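Side-chain contacts in iron uptake protein A2 (Synechocystis sp., PDB 2VOZ), which binds ferric iron in the periplasm and probably delivers it to an ABC transporter for import: residues S41-N45 and T46-L50; I68-I71 and Q72-A76; L282-L285 and A286-D289. All coordinates share one frame; numbering follows the deposited sequence.

Contact 1: residues S41-N45 and T46-L50; sequences SRHYN and TDDAL
Arg42 holds Asp47 side-on in a two-point salt bridge. NE of Arg42 meets OD2 of Asp47 at 2.8 Å, on a nearly straight bond of 174°. NH2 of Arg42 reaches OD1 of Asp47, also at 2.8 Å. Both oxygens use their syn lone pairs, and the guanidinium and carboxylate lie nearly coplanar, 22° apart. The two bonds fix the rotation of the carboxylate. NE2 of His43 donates to OD1 of Asp48 at 2.7 Å, in the plane of the imidazole and on the syn side of the carboxylate but tilted out of its plane. His43 keeps CG anti to the backbone N (chi1 -176°), carrying the ring to Asp48. These residues form the loop after strand 35-40 and the start of helix 48-54 in a periplasmic binding protein fold. His43 and Tyr44 are assigned as iron-binding residues; in this metal-free form Asp48 holds NE2. The side chain of Tyr225, also an iron-binding residue, lies about 6 Å from that of Tyr44. Tyr44 turns the edge of its ring to one face of the Arg42 guanidinium, with CD2 3.5 Å above the plane, over its centre. Asp47 OD2 also takes a weak bond from Tyr44 N and one from a water bridging to Arg42 O. Further out, Phe294 of helix 288-297 forms a cation-pi contact with Arg42, and its carbonyl accepts from Arg42 NH2. Thr46 packs on Asn45 of the second subunit.

Contact 2: residues I68-I71 and Q72-A76; sequences IERI and QSEGA
The charged contact joins Arg70 and Glu74, one helical turn apart. NE of Arg70 donates to OE2 of Glu74 at 2.9 Å, on a bent path of 146°. The oxygen is tilted out of the guanidinium plane, and the two flat groups stand almost perpendicular, 83° apart. Arg70 has CG anti to the backbone N (chi1 171°) and runs extended to NE, with CG also passing OE2 of Glu74. Each charge has a second partner: Glu74 OE1 bonds to Tyr39 OH and Ser78 OG, and Arg70 NH1 to Asp235 of the third subunit.

Among the backbone bonds, Gln72 N to Ile68 O and Ser73 N to Glu69 O keep the helical spacing. Gly75 N closes the last turn on Ile71 O at 3.1 Å. Gly75, at the C' position, then leaves the helix with positive phi, and a water links Ile71 O to Gly75 O, the second bond weak.

Gln72 lies alongside Ile68, pointing the same way, its amide OE1 3.7 Å from the CG2 methyl of Ile68.

Residues 68-74 are the C-terminal part of helix 64-74, which Gly75 ends. Ile71 and Arg70 touch Tyr39 of strand 35-40, while Ile68 packs on Met90 and Arg93 of helix 88-96.

Contact 3: residues L282-L285 and A286-D289; sequences LEYL and ASDD
Tyr284 O accepts two bonds from the same residue, Ser287. The hydroxyl OG of Ser287 donates to Tyr284 O at 2.7 Å, in the carbonyl plane. The backbone N of Ser287 reaches Tyr284 O at 2.9 Å but comes from above that plane, 61° out of it. Ser287 sets OG between its own N and carbonyl carbon (chi1 74°), which turns the hydroxyl back onto the preceding helix. OG also lies 4.0 Å from CD1 of the Tyr284 ring, at an oblique angle. Tyr284 OH points to other partners: it bonds to Leu50 O and to Tyr293 of the second subunit.

Ala286 N donates to Leu282 O at 3.2 Å and makes a weak bond to Glu283 O. CB of Ala286 rests 3.5 Å from Glu283 O. On the buried side, Leu282, Leu285 and Ala286 pack on Phe126 of strand 124-136, and Leu282 and Ala286 also on Leu108 of helix 106-111. Glu283 OE2 bonds to Ser105 OG.

The chain thus passes from helix 275-285 to helix 288-297 with almost no linker. Ser287 stands at the N-cap position of the second helix while its side chain binds the end of the first, a tight helix-to-helix junction.

All three contacts are local and partly buried. Contact 1 buries Arg42 and Asp47. Contact 2 buries Ile68, Glu69 and Ile71 but leaves Ser73 and Gly75 exposed. Contact 3 buries Leu282, Leu285 and Ala286. Contacts 1 and 3 have centres 14 Å apart; they touch through a probable hydrogen bond, and both reach the second subunit. Contact 2 stands apart, its centre 23 Å from that of contact 1, and faces the third subunit. Strand 35-40 leads into contact 1 and also touches contact 2. Contact 1, at the iron site, uses a two-point arginine-aspartate bridge and a histidine-carboxylate bond. Contact 2, away from that site, has a single-point bridge between residues one turn apart. Contact 3 relies on a serine hydroxyl and backbone bonds.

Contact 1: residues S41-N45 and T46-L50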
loop_
_atom_site.group_PDB
_atom_site.type_symbol
_atom_site.label_atom_id
_atom_site.label_comp_id
_atom_site.label_asym_id
_atom_site.label_seq_id
_atom_site.Cartn_x
_atom_site.Cartn_y
_atom_site.Cartn_z
ATOM N N SER B 41 4.418 13.908 -10.948
ATOM C CA SER B 41 3.017 13.492 -10.958
ATOM C C SER B 41 2.876 12.027 -11.339
ATOM O O SER B 41 1.748 11.516 -11.482
ATOM C CB SER B 41 2.193 14.353 -11.922
ATOM O OG SER B 41 2.645 14.204 -13.247
ATOM N N ARG B 42 4.022 11.379 -11.520
ATOM C CA ARG B 42 4.071 9.956 -11.832
ATOM C C ARG B 42 4.723 9.176 -10.703
ATOM O O ARG B 42 5.857 9.466 -10.293
ATOM C CB ARG B 42 4.885 9.727 -13.116
ATOM C CG ARG B 42 5.211 8.245 -13.348
ATOM C CD ARG B 42 6.684 8.019 -13.601
ATOM N NE ARG B 42 7.066 6.631 -13.341
ATOM C CZ ARG B 42 7.051 5.669 -14.265
ATOM N NH1 ARG B 42 6.651 5.944 -15.516
ATOM N NH2 ARG B 42 7.445 4.439 -13.942
ATOM N N HIS B 43 4.053 8.142 -10.228
ATOM C CA HIS B 43 4.786 7.231 -9.360
ATOM C C HIS B 43 4.176 5.868 -9.408
ATOM O O HIS B 43 2.987 5.701 -9.266
ATOM C CB HIS B 43 4.771 7.700 -7.919
ATOM C CG HIS B 43 5.601 6.842 -7.007
ATOM N ND1 HIS B 43 5.078 5.766 -6.322
ATOM C CD2 HIS B 43 6.914 6.894 -6.687
ATOM C CE1 HIS B 43 6.036 5.203 -5.605
ATOM N NE2 HIS B 43 7.159 5.869 -5.809
ATOM N N TYR B 44 5.031 4.905 -9.649
ATOM C CA TYR B 44 4.640 3.551 -9.508
ATOM C C TYR B 44 5.544 3.034 -8.413
ATOM O O TYR B 44 6.771 3.282 -8.446
ATOM C CB TYR B 44 4.741 2.896 -10.871
ATOM C CG TYR B 44 3.712 3.564 -11.784
ATOM C CD1 TYR B 44 2.388 3.122 -11.817
ATOM C CD2 TYR B 44 4.043 4.685 -12.547
ATOM C CE1 TYR B 44 1.426 3.759 -12.627
ATOM C CE2 TYR B 44 3.099 5.308 -13.344
ATOM C CZ TYR B 44 1.807 4.837 -13.387
ATOM O OH TYR B 44 0.887 5.483 -14.193
ATOM N N ASN B 45 4.906 2.469 -7.374
ATOM C CA ASN B 45 5.593 1.722 -6.294
ATOM C C ASN B 45 6.829 1.127 -6.874
ATOM O O ASN B 45 7.936 1.068 -6.295
ATOM C CB ASN B 45 4.691 0.574 -5.807
ATOM C CG ASN B 45 3.886 0.967 -4.621
ATOM O OD1 ASN B 45 4.058 2.078 -4.078
ATOM N ND2 ASN B 45 2.989 0.069 -4.180
ATOM N N THR B 46 6.653 0.716 -8.106
ATOM C CA THR B 46 7.765 0.089 -8.756
ATOM C C THR B 46 9.011 0.957 -8.974
ATOM O O THR B 46 10.051 0.383 -9.113
ATOM C CB THR B 46 7.305 -0.718 -10.037
ATOM O OG1 THR B 46 6.680 0.136 -10.989
ATOM C CG2 THR B 46 6.358 -1.882 -9.672
ATOM N N ASP B 47 8.932 2.312 -8.919
ATOM C CA ASP B 47 10.072 3.276 -9.119
ATOM C C ASP B 47 11.053 3.504 -7.937
ATOM O O ASP B 47 12.175 4.014 -8.106
ATOM C CB ASP B 47 9.512 4.695 -9.377
ATOM C CG ASP B 47 8.753 4.826 -10.662
ATOM O OD1 ASP B 47 8.909 3.976 -11.549
ATOM O OD2 ASP B 47 7.998 5.827 -10.788
ATOM N N ASP B 48 10.649 3.167 -6.725
ATOM C CA ASP B 48 11.559 3.498 -5.596
ATOM C C ASP B 48 12.954 2.865 -5.671
ATOM O O ASP B 48 13.919 3.496 -5.271
ATOM C CB ASP B 48 10.927 3.190 -4.263
ATOM C CG ASP B 48 9.535 3.765 -4.148
ATOM O OD1 ASP B 48 9.324 4.958 -4.527
ATOM O OD2 ASP B 48 8.670 2.990 -3.690
ATOM N N ALA B 49 13.057 1.637 -6.172
ATOM C CA ALA B 49 14.373 1.034 -6.298
ATOM C C ALA B 49 15.152 1.714 -7.443
ATOM O O ALA B 49 16.375 1.814 -7.399
ATOM C CB ALA B 49 14.275 -0.476 -6.528
ATOM N N LEU B 50 14.423 2.200 -8.461
ATOM C CA LEU B 50 15.086 2.897 -9.556
ATOM C C LEU B 50 15.718 4.178 -9.021
ATOM O O LEU B 50 16.836 4.483 -9.363
ATOM C CB LEU B 50 14.103 3.198 -10.688
ATOM C CG LEU B 50 13.348 2.001 -11.247
ATOM C CD1 LEU B 50 12.390 2.484 -12.367
ATOM C CD2 LEU B 50 14.318 0.904 -11.785
HETATM O O HOH W 1 8.042 8.268 -9.418
#

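Contact 2: residues I68-I71 and Q72-A76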
loop_
_atom_site.group_PDB
_atom_site.type_symbol
_atom_site.label_atom_id
_atom_site.label_comp_id
_atom_site.label_asym_id
_atom_site.label_seq_id
_atom_site.Cartn_x
_atom_site.Cartn_y
_atom_site.Cartn_z
ATOM N N ILE B 68 2.648 22.149 -10.642
ATOM C CA ILE B 68 3.014 23.387 -11.319
ATOM C C ILE B 68 2.680 24.577 -10.405
ATOM O O ILE B 68 3.470 25.501 -10.217
ATOM C CB ILE B 68 2.290 23.510 -12.704
ATOM C CG1 ILE B 68 2.840 22.415 -13.651
ATOM C CG2 ILE B 68 2.462 24.936 -13.268
ATOM C CD1 ILE B 68 2.028 22.230 -14.977
ATOM N N GLU B 69 1.494 24.544 -9.811
ATOM C CA GLU B 69 1.058 25.617 -8.925
ATOM C C GLU B 69 1.871 25.694 -7.634
ATOM O O GLU B 69 2.110 26.783 -7.107
ATOM C CB GLU B 69 -0.405 25.410 -8.596
ATOM C CG GLU B 69 -1.246 25.583 -9.857
ATOM C CD GLU B 69 -2.684 25.308 -9.623
ATOM O OE1 GLU B 69 -3.054 24.965 -8.471
ATOM O OE2 GLU B 69 -3.445 25.440 -10.603
ATOM N N ARG B 70 2.284 24.544 -7.139
ATOM C CA ARG B 70 3.120 24.530 -5.936
ATOM C C ARG B 70 4.419 25.237 -6.259
ATOM O O ARG B 70 4.879 26.051 -5.463
ATOM C CB ARG B 70 3.386 23.122 -5.448
ATOM C CG ARG B 70 4.422 23.072 -4.348
ATOM C CD ARG B 70 4.554 21.676 -3.794
ATOM N NE ARG B 70 5.737 21.564 -2.945
ATOM C CZ ARG B 70 5.890 20.679 -1.970
ATOM N NH1 ARG B 70 4.920 19.819 -1.669
ATOM N NH2 ARG B 70 7.015 20.666 -1.291
ATOM N N ILE B 71 5.035 24.875 -7.381
ATOM C CA ILE B 71 6.319 25.506 -7.757
ATOM C C ILE B 71 6.174 27.017 -7.978
ATOM O O ILE B 71 6.993 27.805 -7.524
ATOM C CB ILE B 71 6.945 24.807 -8.996
ATOM C CG1 ILE B 71 7.251 23.330 -8.687
ATOM C CG2 ILE B 71 8.203 25.562 -9.462
ATOM C CD1 ILE B 71 7.388 22.480 -9.979
ATOM N N GLN B 72 5.137 27.414 -8.705
ATOM C CA GLN B 72 4.817 28.837 -8.858
ATOM C C GLN B 72 4.747 29.524 -7.498
ATOM O O GLN B 72 5.356 30.586 -7.324
ATOM C CB GLN B 72 3.483 29.001 -9.593
ATOM C CG GLN B 72 3.575 28.721 -11.075
ATOM C CD GLN B 72 2.200 28.788 -11.741
ATOM O OE1 GLN B 72 1.341 27.937 -11.516
ATOM N NE2 GLN B 72 1.996 29.799 -12.559
ATOM N N SER B 73 4.048 28.915 -6.525
ATOM C CA SER B 73 3.882 29.502 -5.190
ATOM C C SER B 73 5.233 29.697 -4.525
ATOM O O SER B 73 5.474 30.711 -3.869
ATOM C CB SER B 73 3.038 28.598 -4.284
ATOM O OG SER B 73 1.711 29.069 -4.139
ATOM N N GLU B 74 6.100 28.706 -4.690
ATOM C CA GLU B 74 7.471 28.729 -4.090
ATOM C C GLU B 74 8.373 29.811 -4.666
ATOM O O GLU B 74 9.342 30.240 -4.036
ATOM C CB GLU B 74 8.118 27.343 -4.222
ATOM C CG GLU B 74 7.420 26.375 -3.292
ATOM C CD GLU B 74 7.716 24.916 -3.535
ATOM O OE1 GLU B 74 8.453 24.579 -4.484
ATOM O OE2 GLU B 74 7.237 24.085 -2.736
ATOM N N GLY B 75 8.067 30.228 -5.878
ATOM C CA GLY B 75 8.704 31.380 -6.468
ATOM C C GLY B 75 10.163 31.185 -6.780
ATOM O O GLY B 75 10.617 30.052 -7.081
ATOM N N ALA B 76 10.913 32.284 -6.702
ATOM C CA ALA B 76 12.277 32.299 -7.221
ATOM C C ALA B 76 13.258 31.431 -6.446
ATOM O O ALA B 76 14.316 31.084 -6.965
ATOM C CB ALA B 76 12.799 33.717 -7.305
HETATM O O HOH W 2 -0.010 26.797 -4.468
HETATM O O HOH W 3 8.496 29.509 -9.141
#

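Contact 3: residues L282-L285 and A286-D289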
loop_
_atom_site.group_PDB
_atom_site.type_symbol
_atom_site.label_atom_id
_atom_site.label_comp_id
_atom_site.label_asym_id
_atom_site.label_seq_id
_atom_site.Cartn_x
_atom_site.Cartn_y
_atom_site.Cartn_z
ATOM N N LEU B 282 18.655 13.137 -14.788
ATOM C CA LEU B 282 18.066 12.988 -16.145
ATOM C C LEU B 282 18.874 12.017 -16.975
ATOM O O LEU B 282 18.319 11.145 -17.645
ATOM C CB LEU B 282 17.952 14.334 -16.892
ATOM C CG LEU B 282 17.012 15.378 -16.268
ATOM C CD1 LEU B 282 17.098 16.591 -17.160
ATOM C CD2 LEU B 282 15.573 14.826 -16.145
ATOM N N GLU B 283 20.195 12.109 -16.886
ATOM C CA GLU B 283 21.067 11.145 -17.601
ATOM C C GLU B 283 20.830 9.713 -17.153
ATOM O O GLU B 283 20.800 8.768 -17.982
ATOM C CB GLU B 283 22.560 11.522 -17.468
ATOM C CG GLU B 283 22.816 12.852 -18.192
ATOM C CD GLU B 283 24.207 13.459 -17.978
ATOM O OE1 GLU B 283 24.975 12.994 -17.092
ATOM O OE2 GLU B 283 24.502 14.432 -18.717
ATOM N N TYR B 284 20.689 9.540 -15.844
ATOM C CA TYR B 284 20.402 8.237 -15.290
ATOM C C TYR B 284 19.064 7.684 -15.803
ATOM O O TYR B 284 18.996 6.530 -16.201
ATOM C CB TYR B 284 20.431 8.299 -13.762
ATOM C CG TYR B 284 19.869 7.058 -13.107
ATOM C CD1 TYR B 284 20.591 5.850 -13.107
ATOM C CD2 TYR B 284 18.615 7.112 -12.462
ATOM C CE1 TYR B 284 20.065 4.714 -12.509
ATOM C CE2 TYR B 284 18.079 5.962 -11.848
ATOM C CZ TYR B 284 18.826 4.788 -11.864
ATOM O OH TYR B 284 18.262 3.669 -11.239
ATOM N N LEU B 285 18.008 8.500 -15.799
ATOM C CA LEU B 285 16.719 8.043 -16.286
ATOM C C LEU B 285 16.778 7.618 -17.756
ATOM O O LEU B 285 15.921 6.856 -18.207
ATOM C CB LEU B 285 15.706 9.177 -16.150
ATOM C CG LEU B 285 15.043 9.447 -14.808
ATOM C CD1 LEU B 285 13.864 10.366 -15.075
ATOM C CD2 LEU B 285 14.553 8.164 -14.140
ATOM N N ALA B 286 17.752 8.158 -18.503
ATOM C CA ALA B 286 17.949 7.778 -19.918
ATOM C C ALA B 286 18.856 6.546 -20.089
ATOM O O ALA B 286 19.098 6.085 -21.213
ATOM C CB ALA B 286 18.534 8.939 -20.702
ATOM N N SER B 287 19.371 6.007 -18.999
ATOM C CA SER B 287 20.234 4.824 -19.097
ATOM C C SER B 287 19.424 3.545 -19.389
ATOM O O SER B 287 18.204 3.489 -19.100
ATOM C CB SER B 287 21.068 4.689 -17.817
ATOM O OG SER B 287 20.273 4.232 -16.756
ATOM N N ASP B 288 20.067 2.509 -19.949
ATOM C CA ASP B 288 19.305 1.306 -20.336
ATOM C C ASP B 288 18.633 0.615 -19.173
ATOM O O ASP B 288 17.509 0.132 -19.322
ATOM C CB ASP B 288 20.230 0.285 -21.028
ATOM C CG ASP B 288 20.731 0.752 -22.372
ATOM O OD1 ASP B 288 20.274 1.784 -22.904
ATOM O OD2 ASP B 288 21.600 0.023 -22.923
ATOM N N ASP B 289 19.352 0.543 -18.048
ATOM C CA ASP B 289 18.891 -0.152 -16.823
ATOM C C ASP B 289 17.587 0.519 -16.353
ATOM O O ASP B 289 16.518 -0.097 -16.239
ATOM C CB ASP B 289 19.958 0.041 -15.722
ATOM C CG ASP B 289 21.036 -1.028 -15.744
ATOM O OD1 ASP B 289 21.090 -1.828 -16.729
ATOM O OD2 ASP B 289 21.845 -1.064 -14.777
#